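Local coordinates for protein endoglucanase CEL5A (Eubacterium cellulosolvens, PDB 4AEK) that probably binds beta-glucan chains of the plant cell wall, such as xyloglucan, through a carbohydrate-binding module that targets the endoglucanase to its substrate, at residues T17-T22 with P111-D116; I56-A61 with I107-L112. All coordinates share one frame; numbering follows the deposited sequence.

Interaction 1: residues T17-T22 with P111-D116; sequences TDWGGT and PLPSAD
Trp19 turns its indole onto the ring of Pro113 through a first torsion of -55°, which puts CG beside the backbone N and opposite the carbonyl carbon, while a second torsion of 110° stands the ring across its own CA-CB bond. The result is a proline-tryptophan CH-pi contact that joins two surface loops at one end of the beta-sandwich, the one following strand 11-14 and the one leading from strand 106-111 to strand 118-127. Pro113 CG lies over the five-membered part of the indole, 3.6 Å from its centroid and 15° off the normal. The proline CD slides toward the benzene part, coming within 3.4 Å of Trp19 CZ2. At the indole edge, near the ring plane, the methyl CD2 of Leu112 approaches Trp19 CH2 to 4.0 Å, so two consecutive residues cradle the ring from different directions. Phe16 and Trp24 also meet this indole, each in an edge-to-face arrangement, making Trp19 part of a small aromatic cluster. The backbone bends at Trp19 in an inverse gamma turn, closed by a weak bond from Gly20 N to Asp18 O. Further along, Pro113 CB packs 3.7 Å from Asp18 CA. Ser114 faces another way with its hydroxyl, which bonds to Gly53 O, yet its carbonyl oxygen receives a CA-H...O contact from Thr17 CA at 3.3 Å.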
loop_
_atom_site.group_PDB
_atom_site.type_symbol
_atom_site.label_atom_id
_atom_site.label_comp_id
_atom_site.label_asym_id
_atom_site.label_seq_id
_atom_site.Cartn_x
_atom_site.Cartn_y
_atom_site.Cartn_z
ATOM N N THR A 17 2.351 -17.465 -4.988
ATOM C CA THR A 17 2.585 -18.020 -6.311
ATOM C C THR A 17 1.380 -18.039 -7.230
ATOM O O THR A 17 1.564 -18.171 -8.457
ATOM C CB THR A 17 3.064 -19.461 -6.205
ATOM O OG1 THR A 17 2.061 -20.216 -5.521
ATOM C CG2 THR A 17 4.415 -19.525 -5.509
ATOM N N ASP A 18 0.166 -17.974 -6.666
ATOM C CA ASP A 18 -1.034 -17.751 -7.464
ATOM C C ASP A 18 -2.222 -17.343 -6.596
ATOM O O ASP A 18 -2.172 -17.422 -5.363
ATOM C CB ASP A 18 -1.419 -18.987 -8.274
ATOM C CG ASP A 18 -1.793 -20.149 -7.409
ATOM O OD1 ASP A 18 -1.496 -20.112 -6.199
ATOM O OD2 ASP A 18 -2.401 -21.108 -7.942
ATOM N N TRP A 19 -3.292 -16.932 -7.268
ATOM C CA TRP A 19 -4.573 -16.669 -6.620
ATOM C C TRP A 19 -5.246 -17.950 -6.197
ATOM O O TRP A 19 -6.400 -18.181 -6.554
ATOM C CB TRP A 19 -5.484 -15.991 -7.622
ATOM C CG TRP A 19 -4.923 -14.755 -8.243
ATOM C CD1 TRP A 19 -4.512 -14.579 -9.551
ATOM C CD2 TRP A 19 -4.690 -13.478 -7.575
ATOM N NE1 TRP A 19 -4.058 -13.304 -9.741
ATOM C CE2 TRP A 19 -4.137 -12.589 -8.581
ATOM C CE3 TRP A 19 -4.888 -12.998 -6.280
ATOM C CZ2 TRP A 19 -3.804 -11.263 -8.292
ATOM C CZ3 TRP A 19 -4.545 -11.671 -6.000
ATOM C CH2 TRP A 19 -4.045 -10.816 -6.986
ATOM N N GLY A 20 -4.550 -18.807 -5.452
ATOM C CA GLY A 20 -5.071 -20.135 -5.085
ATOM C C GLY A 20 -5.983 -20.049 -3.870
ATOM O O GLY A 20 -7.178 -20.379 -3.940
ATOM N N GLY A 21 -5.413 -19.590 -2.757
ATOM C CA GLY A 21 -6.159 -19.401 -1.521
ATOM C C GLY A 21 -7.061 -18.187 -1.542
ATOM O O GLY A 21 -7.180 -17.494 -2.550
ATOM N N THR A 22 -7.724 -17.964 -0.415
ATOM C CA THR A 22 -8.512 -16.758 -0.172
ATOM C C THR A 22 -7.674 -15.768 0.652
ATOM O O THR A 22 -8.086 -14.624 0.879
ATOM C CB THR A 22 -9.828 -17.095 0.580
ATOM O OG1 THR A 22 -9.692 -18.359 1.256
ATOM C CG2 THR A 22 -11.041 -17.145 -0.390
ATOM N N PRO A 111 1.913 -8.274 -3.140
ATOM C CA PRO A 111 2.388 -8.755 -4.432
ATOM C C PRO A 111 1.269 -9.346 -5.279
ATOM O O PRO A 111 0.250 -9.856 -4.807
ATOM C CB PRO A 111 3.391 -9.846 -4.012
ATOM C CG PRO A 111 2.782 -10.458 -2.791
ATOM C CD PRO A 111 1.909 -9.385 -2.133
ATOM N N LEU A 112 1.464 -9.336 -6.580
ATOM C CA LEU A 112 0.693 -10.215 -7.443
ATOM C C LEU A 112 1.455 -11.507 -7.550
ATOM O O LEU A 112 2.623 -11.557 -7.181
ATOM C CB LEU A 112 0.506 -9.513 -8.775
ATOM C CG LEU A 112 -0.064 -8.085 -8.799
ATOM C CD1 LEU A 112 -0.186 -7.564 -10.231
ATOM C CD2 LEU A 112 -1.403 -8.037 -8.094
ATOM N N PRO A 113 0.802 -12.569 -8.068
ATOM C CA PRO A 113 1.415 -13.872 -8.173
ATOM C C PRO A 113 2.741 -13.815 -8.909
ATOM O O PRO A 113 2.913 -13.097 -9.885
ATOM C CB PRO A 113 0.370 -14.710 -8.922
ATOM C CG PRO A 113 -0.939 -14.114 -8.453
ATOM C CD PRO A 113 -0.643 -12.621 -8.394
ATOM N N SER A 114 3.649 -14.669 -8.472
ATOM C CA SER A 114 5.092 -14.591 -8.817
ATOM C C SER A 114 5.601 -15.983 -8.631
ATOM O O SER A 114 5.193 -16.624 -7.684
ATOM C CB SER A 114 5.585 -13.746 -7.658
ATOM O OG SER A 114 6.832 -13.586 -7.501
ATOM N N ALA A 115 6.432 -16.495 -9.535
ATOM C CA ALA A 115 7.179 -17.720 -9.233
ATOM C C ALA A 115 8.200 -17.556 -8.059
ATOM O O ALA A 115 8.441 -18.446 -7.279
ATOM C CB ALA A 115 7.902 -18.187 -10.523
ATOM N N ASP A 116 8.827 -16.414 -7.979
ATOM C CA ASP A 116 9.944 -16.202 -7.043
ATOM C C ASP A 116 9.573 -15.463 -5.769
ATOM O O ASP A 116 10.425 -15.375 -4.869
ATOM C CB ASP A 116 11.075 -15.412 -7.659
ATOM C CG ASP A 116 10.678 -14.027 -8.148
ATOM O OD1 ASP A 116 9.483 -13.713 -8.465
ATOM O OD2 ASP A 116 11.615 -13.200 -8.117
#

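Interaction 2: residues I56-A61 with I107-L112; sequences IVLIFA and IGVKPL
The Phe60 ring carries Ile107 over one face, with CG1 3.8 Å above the plane, offset toward the rim, and CG2 approaching ring atom CE1 to 3.5 Å. Phe101 meets the same ring edge-to-face. This CH-pi pair marks one end of an antiparallel strand pairing at the middle of the four-stranded sheet of the beta-sandwich, where Phe60 and Ile107 sit opposite each other as a non-hydrogen-bonded pair and point the same way. Leu58 and Ile56 continue their row. Because Ile56 holds CG1 anti to its amide nitrogen (chi1 -171°), its terminal CD1 leans across the strand boundary to within 3.5 Å of Val109 CG1, and Leu58 CD1 meets Val109 CG2 at 3.9 Å. These residues form the core side: helix 89-96 packs on Leu58 and Phe60, and strand 84-88 of the other sheet on Ile56 and Leu58. The reverse side bears Val57, Ile59 and Lys110, whose ammonium bonds to Trp24 O and Ser26 OG and makes a cation-pi contact with the Trp24 ring; Gly108 contributes no side chain beside Ile59. Val57 and Lys110 exchange two backbone bonds, as do Ile59 and Gly108. In the latter pair, Ile59 N reaches Gly108 O at 2.7 Å with an N-H...O angle of 168°.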
loop_
_atom_site.group_PDB
_atom_site.type_symbol
_atom_site.label_atom_id
_atom_site.label_comp_id
_atom_site.label_asym_id
_atom_site.label_seq_id
_atom_site.Cartn_x
_atom_site.Cartn_y
_atom_site.Cartn_z
ATOM N N ILE A 56 3.449 -5.210 -7.953
ATOM C CA ILE A 56 3.132 -4.711 -6.629
ATOM C C ILE A 56 1.872 -3.892 -6.686
ATOM O O ILE A 56 1.658 -3.148 -7.640
ATOM C CB ILE A 56 4.298 -3.860 -6.058
ATOM C CG1 ILE A 56 4.088 -3.515 -4.584
ATOM C CG2 ILE A 56 4.497 -2.556 -6.822
ATOM C CD1 ILE A 56 5.374 -3.086 -3.899
ATOM N N VAL A 57 1.131 -3.897 -5.579
ATOM C CA VAL A 57 -0.160 -3.158 -5.515
ATOM C C VAL A 57 -0.140 -2.562 -4.074
ATOM O O VAL A 57 0.424 -3.168 -3.129
ATOM C CB VAL A 57 -1.209 -4.237 -5.914
ATOM C CG1 VAL A 57 -2.132 -4.752 -4.833
ATOM C CG2 VAL A 57 -1.723 -4.127 -7.344
ATOM N N LEU A 58 -0.694 -1.381 -3.961
ATOM C CA LEU A 58 -1.073 -0.743 -2.752
ATOM C C LEU A 58 -2.583 -0.791 -2.561
ATOM O O LEU A 58 -3.335 -0.478 -3.489
ATOM C CB LEU A 58 -0.572 0.695 -2.753
ATOM C CG LEU A 58 -0.817 1.594 -1.550
ATOM C CD1 LEU A 58 -0.058 1.026 -0.376
ATOM C CD2 LEU A 58 -0.383 3.036 -1.813
ATOM N N ILE A 59 -3.042 -1.195 -1.370
ATOM C CA ILE A 59 -4.463 -1.258 -1.029
ATOM C C ILE A 59 -4.794 -0.261 0.079
ATOM O O ILE A 59 -4.190 -0.349 1.151
ATOM C CB ILE A 59 -4.869 -2.626 -0.460
ATOM C CG1 ILE A 59 -4.414 -3.858 -1.292
ATOM C CG2 ILE A 59 -6.347 -2.647 -0.230
ATOM C CD1 ILE A 59 -4.494 -3.616 -2.715
ATOM N N PHE A 60 -5.719 0.653 -0.158
ATOM C CA PHE A 60 -6.423 1.405 0.869
ATOM C C PHE A 60 -7.779 0.796 0.966
ATOM O O PHE A 60 -8.506 0.705 -0.035
ATOM C CB PHE A 60 -6.465 2.908 0.539
ATOM C CG PHE A 60 -5.265 3.681 1.038
ATOM C CD1 PHE A 60 -3.990 3.189 0.853
ATOM C CD2 PHE A 60 -5.401 4.898 1.630
ATOM C CE1 PHE A 60 -2.889 3.868 1.312
ATOM C CE2 PHE A 60 -4.289 5.602 2.068
ATOM C CZ PHE A 60 -3.041 5.088 1.887
ATOM N N ALA A 61 -8.140 0.306 2.138
ATOM C CA ALA A 61 -9.405 -0.327 2.335
ATOM C C ALA A 61 -10.147 0.196 3.538
ATOM O O ALA A 61 -9.561 0.660 4.530
ATOM C CB ALA A 61 -9.289 -1.847 2.442
ATOM N N ILE A 107 -4.225 -0.297 5.167
ATOM C CA ILE A 107 -3.284 -0.023 4.170
ATOM C C ILE A 107 -2.383 -1.238 4.060
ATOM O O ILE A 107 -1.849 -1.757 5.074
ATOM C CB ILE A 107 -2.417 1.163 4.511
ATOM C CG1 ILE A 107 -3.272 2.416 4.770
ATOM C CG2 ILE A 107 -1.379 1.468 3.428
ATOM C CD1 ILE A 107 -2.475 3.539 5.396
ATOM N N GLY A 108 -2.297 -1.759 2.845
ATOM C CA GLY A 108 -1.477 -2.902 2.586
ATOM C C GLY A 108 -0.707 -2.790 1.289
ATOM O O GLY A 108 -1.181 -2.238 0.335
ATOM N N VAL A 109 0.529 -3.289 1.313
ATOM C CA VAL A 109 1.351 -3.384 0.155
ATOM C C VAL A 109 1.367 -4.888 -0.143
ATOM O O VAL A 109 1.731 -5.706 0.710
ATOM C CB VAL A 109 2.750 -2.860 0.401
ATOM C CG1 VAL A 109 3.625 -3.006 -0.851
ATOM C CG2 VAL A 109 2.705 -1.405 0.825
ATOM N N LYS A 110 0.910 -5.277 -1.349
ATOM C CA LYS A 110 0.808 -6.698 -1.635
ATOM C C LYS A 110 1.418 -7.030 -2.991
ATOM O O LYS A 110 1.515 -6.166 -3.847
ATOM C CB LYS A 110 -0.647 -7.196 -1.631
ATOM C CG LYS A 110 -1.411 -6.949 -0.329
ATOM C CD LYS A 110 -2.761 -7.650 -0.399
ATOM C CE LYS A 110 -3.610 -7.523 0.852
ATOM N NZ LYS A 110 -3.129 -8.442 1.863
ATOM N N PRO A 111 1.913 -8.274 -3.140
ATOM C CA PRO A 111 2.388 -8.755 -4.432
ATOM C C PRO A 111 1.269 -9.346 -5.279
ATOM O O PRO A 111 0.250 -9.856 -4.807
ATOM C CB PRO A 111 3.391 -9.846 -4.012
ATOM C CG PRO A 111 2.782 -10.458 -2.791
ATOM C CD PRO A 111 1.909 -9.385 -2.133
ATOM N N LEU A 112 1.464 -9.336 -6.580
ATOM C CA LEU A 112 0.693 -10.215 -7.443
ATOM C C LEU A 112 1.455 -11.507 -7.550
ATOM O O LEU A 112 2.623 -11.557 -7.181
ATOM C CB LEU A 112 0.506 -9.513 -8.775
ATOM C CG LEU A 112 -0.064 -8.085 -8.799
ATOM C CD1 LEU A 112 -0.186 -7.564 -10.231
ATOM C CD2 LEU A 112 -1.403 -8.037 -8.094
#

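The two contacts follow one another along the chain, on strand 106-111 and the loop that leaves it, their centres about 13 Å apart, and share Pro111 and Leu112. Interaction 2 is buried, about 4 Å from the centre of the chain, pairing the two middle strands of the four-stranded sheet. Interaction 1 is a surface contact about 17 Å from that centre. In chain order, segment 17-22 comes first, then 56-61, and both meet the common 107-116 region. Trp24 is a neighbour of both: it stacks edge-to-face with Trp19, and its indole nitrogen bonds to Pro111 O. The segment 107-116 thus runs from the buried sheet to the surface, where Leu112 and Pro113 meet the loop that carries Trp19.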